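Side-chain contacts in glycoside Hydrolase (Bacteroides uniformis, PDB 5T99), which probably hydrolyses beta-galactosidic bonds in agarose-derived oligosaccharides, as a family 2 glycoside hydrolase of a human gut symbiont, and binds the sugar mimic galacto-isofagomine: residues A748-E753 with K809-A814; R308-C313 with S605-K610; G124-P127 with G132-I135; N326-A329 with L334-M337; M111-V116 with H385-E390. All coordinates share one frame; numbering follows the deposited sequence.

Interaction 1: A748-E753 with K809-A814; sequences ADNLVE and KGLKTA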
# COMPACT_ATOMS: atom_id res chain seq x y z
N ALA A 748 28.29 1.82 -10.53
CA ALA A 748 29.04 1.25 -9.42
C ALA A 748 28.27 0.14 -8.69
O ALA A 748 27.05 0.25 -8.50
CB ALA A 748 29.44 2.35 -8.44
N ASP A 749 29.00 -0.92 -8.31
CA ASP A 749 28.43 -2.05 -7.56
C ASP A 749 29.26 -2.42 -6.33
O ASP A 749 29.31 -3.58 -5.91
CB ASP A 749 28.20 -3.26 -8.49
CG ASP A 749 29.51 -3.90 -9.02
OD1 ASP A 749 30.62 -3.41 -8.72
OD2 ASP A 749 29.41 -4.93 -9.73
N ASN A 750 29.88 -1.42 -5.72
CA ASN A 750 30.76 -1.62 -4.59
C ASN A 750 29.98 -2.16 -3.39
O ASN A 750 28.92 -1.65 -3.05
CB ASN A 750 31.42 -0.31 -4.18
CG ASN A 750 32.28 0.29 -5.27
OD1 ASN A 750 31.77 0.78 -6.28
ND2 ASN A 750 33.59 0.26 -5.07
N LEU A 751 30.54 -3.20 -2.77
CA LEU A 751 30.04 -3.70 -1.50
C LEU A 751 30.27 -2.69 -0.38
O LEU A 751 31.41 -2.33 -0.09
CB LEU A 751 30.75 -5.01 -1.14
CG LEU A 751 30.30 -5.69 0.16
CD1 LEU A 751 28.83 -6.07 0.10
CD2 LEU A 751 31.17 -6.91 0.41
N VAL A 752 29.18 -2.26 0.26
CA VAL A 752 29.25 -1.34 1.38
C VAL A 752 28.86 -2.07 2.66
O VAL A 752 27.94 -2.87 2.66
CB VAL A 752 28.33 -0.13 1.13
CG1 VAL A 752 28.43 0.89 2.27
CG2 VAL A 752 28.67 0.52 -0.21
N GLU A 753 29.59 -1.81 3.74
CA GLU A 753 29.33 -2.43 5.04
C GLU A 753 28.85 -1.36 6.00
O GLU A 753 29.25 -0.20 5.89
CB GLU A 753 30.59 -3.12 5.59
CG GLU A 753 31.26 -4.05 4.57
CD GLU A 753 31.80 -5.35 5.14
OE1 GLU A 753 32.52 -6.05 4.39
OE2 GLU A 753 31.51 -5.69 6.30
N LYS A 809 35.69 -1.25 0.76
CA LYS A 809 37.11 -1.42 0.43
C LYS A 809 37.59 -0.43 -0.64
O LYS A 809 37.10 -0.42 -1.77
CB LYS A 809 37.41 -2.88 0.04
CG LYS A 809 37.49 -3.80 1.25
CD LYS A 809 37.34 -5.28 0.91
CE LYS A 809 37.36 -6.14 2.17
NZ LYS A 809 36.73 -7.48 1.97
N GLY A 810 38.54 0.42 -0.24
CA GLY A 810 39.15 1.41 -1.14
C GLY A 810 38.46 2.75 -1.30
O GLY A 810 38.91 3.56 -2.10
N LEU A 811 37.37 3.00 -0.55
CA LEU A 811 36.61 4.27 -0.63
C LEU A 811 36.67 5.03 0.68
O LEU A 811 36.91 4.44 1.73
CB LEU A 811 35.13 4.03 -0.98
CG LEU A 811 34.82 3.15 -2.20
CD1 LEU A 811 33.31 3.11 -2.42
CD2 LEU A 811 35.52 3.63 -3.47
N LYS A 812 36.45 6.34 0.61
CA LYS A 812 36.37 7.16 1.82
C LYS A 812 35.12 6.78 2.63
O LYS A 812 34.00 6.87 2.13
CB LYS A 812 36.36 8.66 1.49
CG LYS A 812 36.67 9.56 2.69
CD LYS A 812 36.47 11.05 2.40
N THR A 813 35.36 6.34 3.87
CA THR A 813 34.33 6.05 4.86
C THR A 813 33.35 7.23 5.04
O THR A 813 33.76 8.39 4.94
CB THR A 813 34.99 5.70 6.22
OG1 THR A 813 35.71 4.46 6.11
CG2 THR A 813 33.98 5.58 7.36
N ALA A 814 32.07 6.93 5.28
CA ALA A 814 31.04 7.96 5.53
C ALA A 814 30.36 7.77 6.88
O ALA A 814 30.15 6.64 7.32
CB ALA A 814 30.00 7.92 4.42
O HOH W 1 33.91 -3.71 1.15
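The carbonyl oxygen of Leu-751 has two hydrogen-bonding partners: a water molecule donates to it across the contact, and the hydroxyl of Ser-808 is hydrogen-bonded to it as well. The setting is the beta-rich C-terminal region of this family 2 enzyme, where 809-814 covers most of the loop between the antiparallel strands 800-807 and 814-821 and the first residue of the latter, and 748-753 runs into strand 751-758, which pairs with 800-807. Past the backbone pairing of Glu-753 with Thr-807, a single water takes over the link. It lies 3.1 Å from Leu-751 O and also accepts from Lys-809 N, so it spans two backbone atoms that are themselves 4.5 Å apart. This is a plain instance of how a water can carry on the link at the end of a strand pair.

The side-chain part is slight, a van der Waals contact of an amide with a methyl. Asn-750 has CG beside its backbone N (chi1 -61°), which carries its amide toward Leu-811; both residues also touch Pro-711 and Ile-737, so the pair extends a small patch shared with strand 730-738. Toward solvent, Lys-809 NZ and Glu-753 OE1 stand 5.1 Å apart, too far for a salt bridge although their charges would probably attract weakly. The closest side-chain approach is that of Asn-750 ND2 to the methyl carbon Leu-811 CD1, at 3.9 Å.

Interaction 2: R308-C313 with S605-K610; sequences RFNGVC and SQWTDK
Asn-310 lays its side-chain amide flat on the indole of Trp-607, the two planes only 12° apart, in a textbook example of an amide-aromatic stack. The two side chains run past each other in opposite directions, so each part of Asn-310 finds its own part of the ring system. CB sits over the six-membered ring, 3.6 Å from its centroid and 16° off the normal, and makes a CH-pi contact. Farther out, the amide covers the five-membered ring: Asn-310 CG is 3.5 Å from Trp-607 CD1, and ND2 lies nearest Trp-607 CG. The oxygen could mislead. Asn-310 OD1 comes within 3.1 Å of Trp-607 NE1, yet it lies above the ring, whereas the N-H points outward in the indole plane, so the angle is poor and no hydrogen bond forms. Asn-310 ND2 also makes a weak hydrogen bond to the carbonyl of Gly-341.

Trp-607 has CG beside its backbone N (chi1 -74°), which sends the indole from the helix toward the strand. At its far corner, Trp-607 CH2 approaches Gly-311 O to 3.6 Å, an oblique approach.

In the TIM barrel, strand 305-313 lies between strands 344-346 and 549-552, parallel to both. Trp-607 closes helix 598-607, and its side chain also touches Glu-550 and Ile-552 of strand 549-552 while its ring meets that of Tyr-603, so this one indole joins the end of the helix to two adjacent barrel strands.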
# COMPACT_ATOMS: atom_id res chain seq x y z
N ARG A 308 -9.88 12.70 -11.82
CA ARG A 308 -9.24 11.72 -12.70
C ARG A 308 -8.21 10.93 -11.92
O ARG A 308 -7.50 11.49 -11.09
CB ARG A 308 -8.59 12.40 -13.90
CG ARG A 308 -9.56 13.30 -14.65
CD ARG A 308 -9.08 13.71 -16.03
NE ARG A 308 -10.22 14.01 -16.92
CZ ARG A 308 -10.99 13.10 -17.53
NH1 ARG A 308 -10.78 11.78 -17.37
NH2 ARG A 308 -11.99 13.51 -18.32
N PHE A 309 -8.12 9.64 -12.20
CA PHE A 309 -7.19 8.77 -11.50
C PHE A 309 -5.82 8.72 -12.19
O PHE A 309 -5.65 8.08 -13.22
CB PHE A 309 -7.76 7.35 -11.35
CG PHE A 309 -9.16 7.30 -10.81
CD1 PHE A 309 -9.51 8.02 -9.68
CD2 PHE A 309 -10.12 6.51 -11.43
CE1 PHE A 309 -10.81 7.97 -9.18
CE2 PHE A 309 -11.42 6.45 -10.93
CZ PHE A 309 -11.77 7.19 -9.81
N ASN A 310 -4.87 9.44 -11.60
CA ASN A 310 -3.45 9.21 -11.80
C ASN A 310 -3.05 8.16 -10.77
O ASN A 310 -2.51 8.49 -9.71
CB ASN A 310 -2.65 10.48 -11.54
CG ASN A 310 -2.98 11.58 -12.50
OD1 ASN A 310 -3.48 11.33 -13.60
ND2 ASN A 310 -2.72 12.81 -12.10
N GLY A 311 -3.29 6.90 -11.11
CA GLY A 311 -3.28 5.82 -10.12
C GLY A 311 -2.13 4.86 -10.24
O GLY A 311 -1.48 4.77 -11.28
N VAL A 312 -1.90 4.11 -9.17
CA VAL A 312 -0.91 3.04 -9.15
C VAL A 312 -1.48 1.83 -8.41
O VAL A 312 -2.27 1.97 -7.46
CB VAL A 312 0.43 3.48 -8.52
CG1 VAL A 312 0.96 4.73 -9.20
CG2 VAL A 312 0.30 3.72 -7.03
N CYS A 313 -1.09 0.64 -8.88
CA CYS A 313 -1.28 -0.58 -8.13
C CYS A 313 -0.07 -0.74 -7.26
O CYS A 313 1.04 -0.41 -7.68
CB CYS A 313 -1.40 -1.78 -9.07
SG CYS A 313 -2.81 -1.67 -10.18
N SER A 605 6.30 14.03 -15.25
CA SER A 605 6.13 14.98 -16.36
C SER A 605 4.69 15.09 -16.86
O SER A 605 4.29 16.14 -17.36
CB SER A 605 7.05 14.63 -17.54
OG SER A 605 6.55 13.56 -18.33
N GLN A 606 3.93 14.00 -16.75
CA GLN A 606 2.54 13.94 -17.21
C GLN A 606 1.51 14.31 -16.14
O GLN A 606 0.43 14.77 -16.47
CB GLN A 606 2.26 12.52 -17.73
CG GLN A 606 0.91 12.30 -18.42
CD GLN A 606 0.73 13.08 -19.71
OE1 GLN A 606 1.64 13.80 -20.16
NE2 GLN A 606 -0.44 12.93 -20.32
N TRP A 607 1.86 14.12 -14.86
CA TRP A 607 0.90 14.17 -13.75
C TRP A 607 1.07 15.30 -12.72
O TRP A 607 0.26 15.39 -11.82
CB TRP A 607 0.95 12.83 -13.01
CG TRP A 607 0.30 11.68 -13.73
CD1 TRP A 607 -0.46 11.73 -14.87
CD2 TRP A 607 0.32 10.32 -13.32
NE1 TRP A 607 -0.91 10.48 -15.19
CE2 TRP A 607 -0.45 9.60 -14.25
CE3 TRP A 607 0.90 9.64 -12.24
CZ2 TRP A 607 -0.65 8.23 -14.14
CZ3 TRP A 607 0.69 8.27 -12.13
CH2 TRP A 607 -0.08 7.58 -13.08
N THR A 608 2.11 16.13 -12.84
CA THR A 608 2.32 17.25 -11.92
C THR A 608 2.47 18.54 -12.69
O THR A 608 2.85 18.52 -13.85
CB THR A 608 3.56 17.04 -11.03
OG1 THR A 608 4.76 17.12 -11.82
CG2 THR A 608 3.51 15.70 -10.33
N ASP A 609 2.17 19.66 -12.03
CA ASP A 609 2.27 21.01 -12.61
C ASP A 609 3.56 21.75 -12.27
O ASP A 609 3.98 22.64 -13.01
CB ASP A 609 1.09 21.86 -12.13
CG ASP A 609 -0.25 21.35 -12.64
OD1 ASP A 609 -0.34 21.01 -13.85
OD2 ASP A 609 -1.20 21.28 -11.82
N LYS A 610 4.18 21.41 -11.14
CA LYS A 610 5.39 22.07 -10.69
C LYS A 610 6.53 21.82 -11.71
O LYS A 610 6.86 20.66 -11.98
CB LYS A 610 5.76 21.58 -9.29
CG LYS A 610 6.84 22.39 -8.61
CD LYS A 610 7.16 21.82 -7.24
CE LYS A 610 8.31 22.58 -6.58
NZ LYS A 610 9.60 22.40 -7.31

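Interaction 3: G124-P127 with G132-I135; sequences GEHP and GFEI
Gly-124 comes close to Ile-135, its CA 4.4 Å from Ile-135 CG2; a beta carbon at this position would sit tightly against that methyl group. Glu-125 turns away from the other segment and pairs with Lys-122 in a salt bridge. His-126 then carries the contact. Its CG swings opposite the backbone N (chi1 -165°), bringing the imidazole alongside Phe-133, whose own ring stands between its backbone N and carbonyl carbon (chi1 63°).

The two rings are near parallel, at 19°, but slid apart until they barely overlap, with centroids 4.8 Å from each other. The real touching is done by atoms nearer the backbone: His-126 CG meets Phe-133 CD2 at 3.5 Å, and His-126 CB rests over the phenyl face, 3.9 Å from its centroid, as a CH-pi contact. The polar end of the imidazole is held by Thr-131, whose hydroxyl is hydrogen-bonded to NE2, and the ring also meets that of Trp-391 from helix 388-403. An alanine here would keep CB over the phenyl but is likely to leave Thr-131 without its mate and open a gap beside Phe-133 CD2.

No hydrogen bond joins the two segments, because they belong to different sheets: 121-126 edges one and 133-136 another. Such face-to-face side-chain packing between two antiparallel sheets is the mark of a beta sandwich, here the sugar-binding domain of family 2 glycoside hydrolases.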
# COMPACT_ATOMS: atom_id res chain seq x y z
N GLY A 124 -10.49 -20.71 16.86
CA GLY A 124 -10.32 -19.90 15.67
C GLY A 124 -9.66 -20.67 14.55
O GLY A 124 -8.75 -21.46 14.79
N GLU A 125 -10.13 -20.44 13.34
CA GLU A 125 -9.55 -21.05 12.15
C GLU A 125 -9.83 -20.15 10.97
O GLU A 125 -10.98 -19.92 10.63
CB GLU A 125 -10.14 -22.45 11.93
CG GLU A 125 -9.57 -23.17 10.71
CD GLU A 125 -9.85 -24.65 10.72
OE1 GLU A 125 -10.49 -25.15 9.77
OE2 GLU A 125 -9.44 -25.34 11.67
N HIS A 126 -8.77 -19.64 10.33
CA HIS A 126 -8.92 -18.60 9.31
C HIS A 126 -7.95 -18.79 8.14
O HIS A 126 -6.76 -18.53 8.27
CB HIS A 126 -8.74 -17.22 9.96
CG HIS A 126 -9.21 -16.10 9.10
ND1 HIS A 126 -10.51 -15.64 9.11
CD2 HIS A 126 -8.56 -15.37 8.16
CE1 HIS A 126 -10.64 -14.67 8.23
NE2 HIS A 126 -9.47 -14.48 7.64
N PRO A 127 -8.47 -19.25 6.98
CA PRO A 127 -7.56 -19.50 5.86
C PRO A 127 -6.99 -18.26 5.16
O PRO A 127 -5.80 -18.25 4.85
CB PRO A 127 -8.41 -20.35 4.89
CG PRO A 127 -9.82 -20.11 5.27
CD PRO A 127 -9.84 -19.74 6.71
N GLY A 132 -8.94 -9.86 8.44
CA GLY A 132 -8.70 -10.03 9.86
C GLY A 132 -9.74 -10.95 10.46
O GLY A 132 -10.74 -11.26 9.81
N PHE A 133 -9.49 -11.39 11.69
CA PHE A 133 -10.43 -12.21 12.45
C PHE A 133 -10.28 -11.95 13.95
O PHE A 133 -9.30 -11.34 14.41
CB PHE A 133 -10.26 -13.71 12.12
CG PHE A 133 -8.92 -14.28 12.49
CD1 PHE A 133 -8.74 -14.93 13.71
CD2 PHE A 133 -7.83 -14.17 11.63
CE1 PHE A 133 -7.50 -15.46 14.06
CE2 PHE A 133 -6.60 -14.69 11.97
CZ PHE A 133 -6.43 -15.34 13.19
N GLU A 134 -11.25 -12.43 14.70
CA GLU A 134 -11.37 -12.17 16.13
C GLU A 134 -11.66 -13.47 16.87
O GLU A 134 -12.47 -14.25 16.40
CB GLU A 134 -12.51 -11.19 16.36
CG GLU A 134 -12.51 -10.58 17.73
CD GLU A 134 -13.53 -9.47 17.88
OE1 GLU A 134 -14.75 -9.77 17.84
OE2 GLU A 134 -13.09 -8.31 18.09
N ILE A 135 -11.02 -13.70 18.01
CA ILE A 135 -11.36 -14.84 18.87
C ILE A 135 -11.89 -14.32 20.20
O ILE A 135 -11.37 -13.33 20.72
CB ILE A 135 -10.16 -15.80 19.09
CG1 ILE A 135 -9.17 -15.20 20.10
CG2 ILE A 135 -9.48 -16.12 17.77
CD1 ILE A 135 -7.92 -16.02 20.34

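Interaction 4: N326-A329 with L334-M337; sequences NVRA and LQIM
Arg-328 and Gln-335 meet through a single hydrogen bond, from Arg-328 NH1 to Gln-335 OE1 at 2.9 Å, with an N-H...O angle of 148°. The donor lies above the carbonyl plane, and the guanidinium and amide planes stand 70° apart. On the tight side, Arg-328 is buried. Its chain bends at the CB-CG bond (chi2 53°), which turns the guanidinium down the helix toward Gln-335; there NH2 forms a salt bridge with Asp-719, and NH1 another with Glu-331.

Both residues belong to helix 327-339, seven positions apart. This helix links strands 305-313 and 344-346 in a beta-alpha-beta unit of the TIM barrel, and its first turn is closed by an N-cap: Asn-326 OD1 accepts from Ala-329 N at 3.0 Å. A methionine in place of Arg-328 would probably strand the carboxylates of Asp-719 and Glu-331 without their positive mate and take from Gln-335 OE1 its donor.

The loose side is that of Gln-335, which is partly exposed. Its chain reaches out extended beyond CG and brushes Met-363 of helix 354-363, and across this contact its amide is held at one atom, OE1.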
# COMPACT_ATOMS: atom_id res chain seq x y z
N ASN A 326 4.50 -1.74 8.87
CA ASN A 326 5.31 -0.66 9.39
C ASN A 326 4.80 0.66 8.82
O ASN A 326 4.88 0.91 7.62
CB ASN A 326 6.78 -0.88 9.05
CG ASN A 326 7.69 0.16 9.66
OD1 ASN A 326 7.65 1.35 9.29
ND2 ASN A 326 8.53 -0.27 10.59
N VAL A 327 4.32 1.53 9.70
CA VAL A 327 3.64 2.76 9.31
C VAL A 327 4.55 3.67 8.48
O VAL A 327 4.15 4.16 7.43
CB VAL A 327 3.08 3.52 10.56
CG1 VAL A 327 2.50 4.88 10.17
CG2 VAL A 327 2.03 2.66 11.26
N ARG A 328 5.78 3.88 8.95
CA ARG A 328 6.73 4.74 8.23
C ARG A 328 7.08 4.22 6.84
O ARG A 328 7.13 5.00 5.88
CB ARG A 328 8.00 5.00 9.04
CG ARG A 328 9.07 5.85 8.32
CD ARG A 328 8.55 7.19 7.78
NE ARG A 328 9.48 7.76 6.80
CZ ARG A 328 9.21 8.74 5.93
NH1 ARG A 328 8.00 9.30 5.86
NH2 ARG A 328 10.16 9.15 5.09
N ALA A 329 7.29 2.91 6.71
CA ALA A 329 7.54 2.31 5.40
C ALA A 329 6.43 2.63 4.41
O ALA A 329 6.70 3.05 3.28
CB ALA A 329 7.70 0.79 5.52
N LEU A 334 3.90 5.99 0.03
CA LEU A 334 2.82 6.87 -0.43
C LEU A 334 3.29 8.29 -0.74
O LEU A 334 2.85 8.89 -1.73
CB LEU A 334 1.66 6.87 0.57
CG LEU A 334 0.95 5.51 0.71
CD1 LEU A 334 -0.07 5.54 1.83
CD2 LEU A 334 0.27 5.10 -0.59
N GLN A 335 4.21 8.81 0.08
CA GLN A 335 4.81 10.14 -0.16
C GLN A 335 5.55 10.21 -1.50
O GLN A 335 5.42 11.19 -2.25
CB GLN A 335 5.77 10.50 0.96
CG GLN A 335 5.10 10.91 2.25
CD GLN A 335 6.09 11.11 3.38
OE1 GLN A 335 7.20 10.56 3.37
NE2 GLN A 335 5.70 11.89 4.38
N ILE A 336 6.33 9.17 -1.77
CA ILE A 336 7.07 9.08 -3.04
C ILE A 336 6.09 9.01 -4.21
O ILE A 336 6.24 9.73 -5.20
CB ILE A 336 8.11 7.93 -3.02
CG1 ILE A 336 9.28 8.33 -2.10
CG2 ILE A 336 8.63 7.59 -4.41
CD1 ILE A 336 10.17 7.18 -1.67
N MET A 337 5.04 8.20 -4.07
CA MET A 337 3.97 8.18 -5.08
C MET A 337 3.31 9.57 -5.26
O MET A 337 3.12 10.01 -6.40
CB MET A 337 2.95 7.08 -4.77
CG MET A 337 3.50 5.67 -4.92
SD MET A 337 3.89 5.21 -6.63
CE MET A 337 5.64 5.60 -6.72

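Interaction 5: M111-V116 with H385-E390; sequences MSEAKV and HLYFDE
Glu-113 and Tyr-387 meet with a carboxylate oxygen at the edge of the phenol, where the beta-sandwich, sugar-binding domain abuts the TIM barrel: Glu-113 stands just before strand 114-118 of the sandwich, Tyr-387 in segment 385-390, which leads into helix 388-403 of the barrel. The pair illustrates a small point of contact between domains whose bonding the model does not settle.

Among the polar approaches, Glu-113 OE1 lies 2.4 Å from Tyr-387 OH. That separation is too short to be taken at face value, and the details of this meeting are doubtful. The general orientation is clearer: OE1 lies near the plane of the phenol ring, with the carboxylate turned 87° to that plane. The second oxygen, Glu-113 OE2, is 3.2 Å from Tyr-387 OH at a poor angle and forms no hydrogen bond.

As for charge, the clear polar partner of Glu-113 OE1 is Arg-156, outside both segments; this salt bridge would probably keep the carboxylate ionised.

Backbone shape governs how Glu-113 is presented. The chain passes a cis peptide before Ser-112, and Glu-113 itself has a positive phi of 57°. Its side chain then bends at CB-CG (chi2 -104°), bringing the carboxylate to the phenol although CB does not aim there. Backbone hydrogen bonds with Pro-127 and Thr-154 tie Glu-113 to its own domain.

Packing contacts flank the tyrosine: its side chain touches Pro-127. Leu-386, separately, touches Arg-156. Over the centre of one face of the Tyr-387 ring sits the CB of neighbouring Leu-386, 3.8 Å above the plane.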
# COMPACT_ATOMS: atom_id res chain seq x y z
N MET A 111 -0.78 -14.73 7.88
CA MET A 111 -0.55 -15.29 6.56
C MET A 111 0.15 -16.65 6.66
O MET A 111 1.29 -16.72 7.12
CB MET A 111 0.34 -14.32 5.77
CG MET A 111 0.49 -14.63 4.29
SD MET A 111 -1.03 -14.39 3.35
CE MET A 111 -1.12 -12.59 3.34
N SER A 112 -0.50 -17.76 6.28
CA SER A 112 -1.94 -17.90 6.04
C SER A 112 -2.33 -19.23 6.66
O SER A 112 -1.48 -19.87 7.30
CB SER A 112 -2.26 -17.85 4.54
OG SER A 112 -1.40 -18.66 3.77
N GLU A 113 -3.59 -19.64 6.53
CA GLU A 113 -4.09 -20.90 7.09
C GLU A 113 -3.86 -20.95 8.59
O GLU A 113 -3.05 -21.74 9.08
CB GLU A 113 -3.43 -22.08 6.41
CG GLU A 113 -3.74 -22.18 4.94
CD GLU A 113 -4.75 -23.27 4.62
OE1 GLU A 113 -4.55 -23.92 3.57
OE2 GLU A 113 -5.71 -23.48 5.39
N ALA A 114 -4.55 -20.06 9.29
CA ALA A 114 -4.39 -19.95 10.73
C ALA A 114 -5.30 -20.91 11.48
O ALA A 114 -6.46 -21.12 11.11
CB ALA A 114 -4.65 -18.52 11.19
N LYS A 115 -4.74 -21.52 12.53
CA LYS A 115 -5.51 -22.13 13.60
C LYS A 115 -5.10 -21.44 14.91
O LYS A 115 -3.92 -21.11 15.08
CB LYS A 115 -5.23 -23.62 13.68
CG LYS A 115 -5.74 -24.43 12.49
CD LYS A 115 -5.71 -25.92 12.81
CE LYS A 115 -6.25 -26.77 11.68
NZ LYS A 115 -5.26 -26.88 10.58
N VAL A 116 -6.05 -21.22 15.82
CA VAL A 116 -5.78 -20.54 17.09
C VAL A 116 -6.36 -21.31 18.27
O VAL A 116 -7.51 -21.78 18.21
CB VAL A 116 -6.29 -19.08 17.10
CG1 VAL A 116 -5.92 -18.37 18.41
CG2 VAL A 116 -5.75 -18.31 15.90
N HIS A 385 -9.78 -20.06 -4.48
CA HIS A 385 -10.81 -21.01 -4.94
C HIS A 385 -11.07 -22.20 -4.00
O HIS A 385 -12.16 -22.76 -4.00
CB HIS A 385 -10.49 -21.52 -6.35
CG HIS A 385 -9.49 -22.63 -6.37
ND1 HIS A 385 -8.13 -22.41 -6.40
CD2 HIS A 385 -9.65 -23.98 -6.32
CE1 HIS A 385 -7.50 -23.57 -6.37
NE2 HIS A 385 -8.40 -24.54 -6.34
N LEU A 386 -10.06 -22.60 -3.23
CA LEU A 386 -10.26 -23.60 -2.17
C LEU A 386 -11.26 -23.18 -1.10
O LEU A 386 -11.91 -24.02 -0.50
CB LEU A 386 -8.93 -23.92 -1.48
CG LEU A 386 -7.87 -24.63 -2.33
CD1 LEU A 386 -6.55 -24.69 -1.56
CD2 LEU A 386 -8.34 -26.02 -2.75
N TYR A 387 -11.34 -21.87 -0.86
CA TYR A 387 -12.15 -21.32 0.22
C TYR A 387 -13.38 -20.56 -0.23
O TYR A 387 -14.23 -20.25 0.61
CB TYR A 387 -11.27 -20.41 1.07
CG TYR A 387 -9.97 -21.09 1.43
CD1 TYR A 387 -9.97 -22.18 2.30
CD2 TYR A 387 -8.77 -20.69 0.86
CE1 TYR A 387 -8.78 -22.83 2.62
CE2 TYR A 387 -7.58 -21.33 1.17
CZ TYR A 387 -7.60 -22.39 2.05
OH TYR A 387 -6.43 -23.01 2.35
N PHE A 388 -13.51 -20.31 -1.54
CA PHE A 388 -14.50 -19.39 -2.07
C PHE A 388 -15.94 -19.71 -1.67
O PHE A 388 -16.64 -18.82 -1.21
CB PHE A 388 -14.42 -19.28 -3.60
CG PHE A 388 -15.27 -18.16 -4.17
CD1 PHE A 388 -14.75 -16.87 -4.31
CD2 PHE A 388 -16.59 -18.40 -4.56
CE1 PHE A 388 -15.52 -15.83 -4.83
CE2 PHE A 388 -17.37 -17.37 -5.09
CZ PHE A 388 -16.84 -16.08 -5.22
N ASP A 389 -16.37 -20.96 -1.82
CA ASP A 389 -17.74 -21.33 -1.48
C ASP A 389 -18.06 -21.14 0.01
O ASP A 389 -19.11 -20.58 0.35
CB ASP A 389 -18.04 -22.77 -1.92
CG ASP A 389 -18.41 -22.88 -3.39
OD1 ASP A 389 -18.90 -23.96 -3.80
OD2 ASP A 389 -18.21 -21.89 -4.13
N GLU A 390 -17.16 -21.57 0.88
CA GLU A 390 -17.34 -21.45 2.33
C GLU A 390 -17.08 -20.03 2.87
O GLU A 390 -17.77 -19.60 3.78
CB GLU A 390 -16.45 -22.47 3.06
CG GLU A 390 -16.70 -22.61 4.57
CD GLU A 390 -15.71 -23.55 5.28
OE1 GLU A 390 -15.01 -24.35 4.60
OE2 GLU A 390 -15.63 -23.48 6.53

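From the N terminus, 111-116 opens interaction 5, and interaction 3 soon closes its short loop within it; the two touch through backbone pairing of strands 114-118 and 121-126. Interaction 2 opens at 308-313, and interaction 4 closes inside it, within a single helix. Only then does 385-390 close interaction 5, so interactions 5 and 2 cross, and interaction 4 is nested in both. Val-312 of interaction 2 packs on Met-337 of interaction 4. Segment 605-610 completes interaction 2, tying barrel strand to late helix, as interaction 5 ties sandwich to barrel. Interaction 1 follows in series in the C-terminal region, its centre about 28 Å from that of interaction 4.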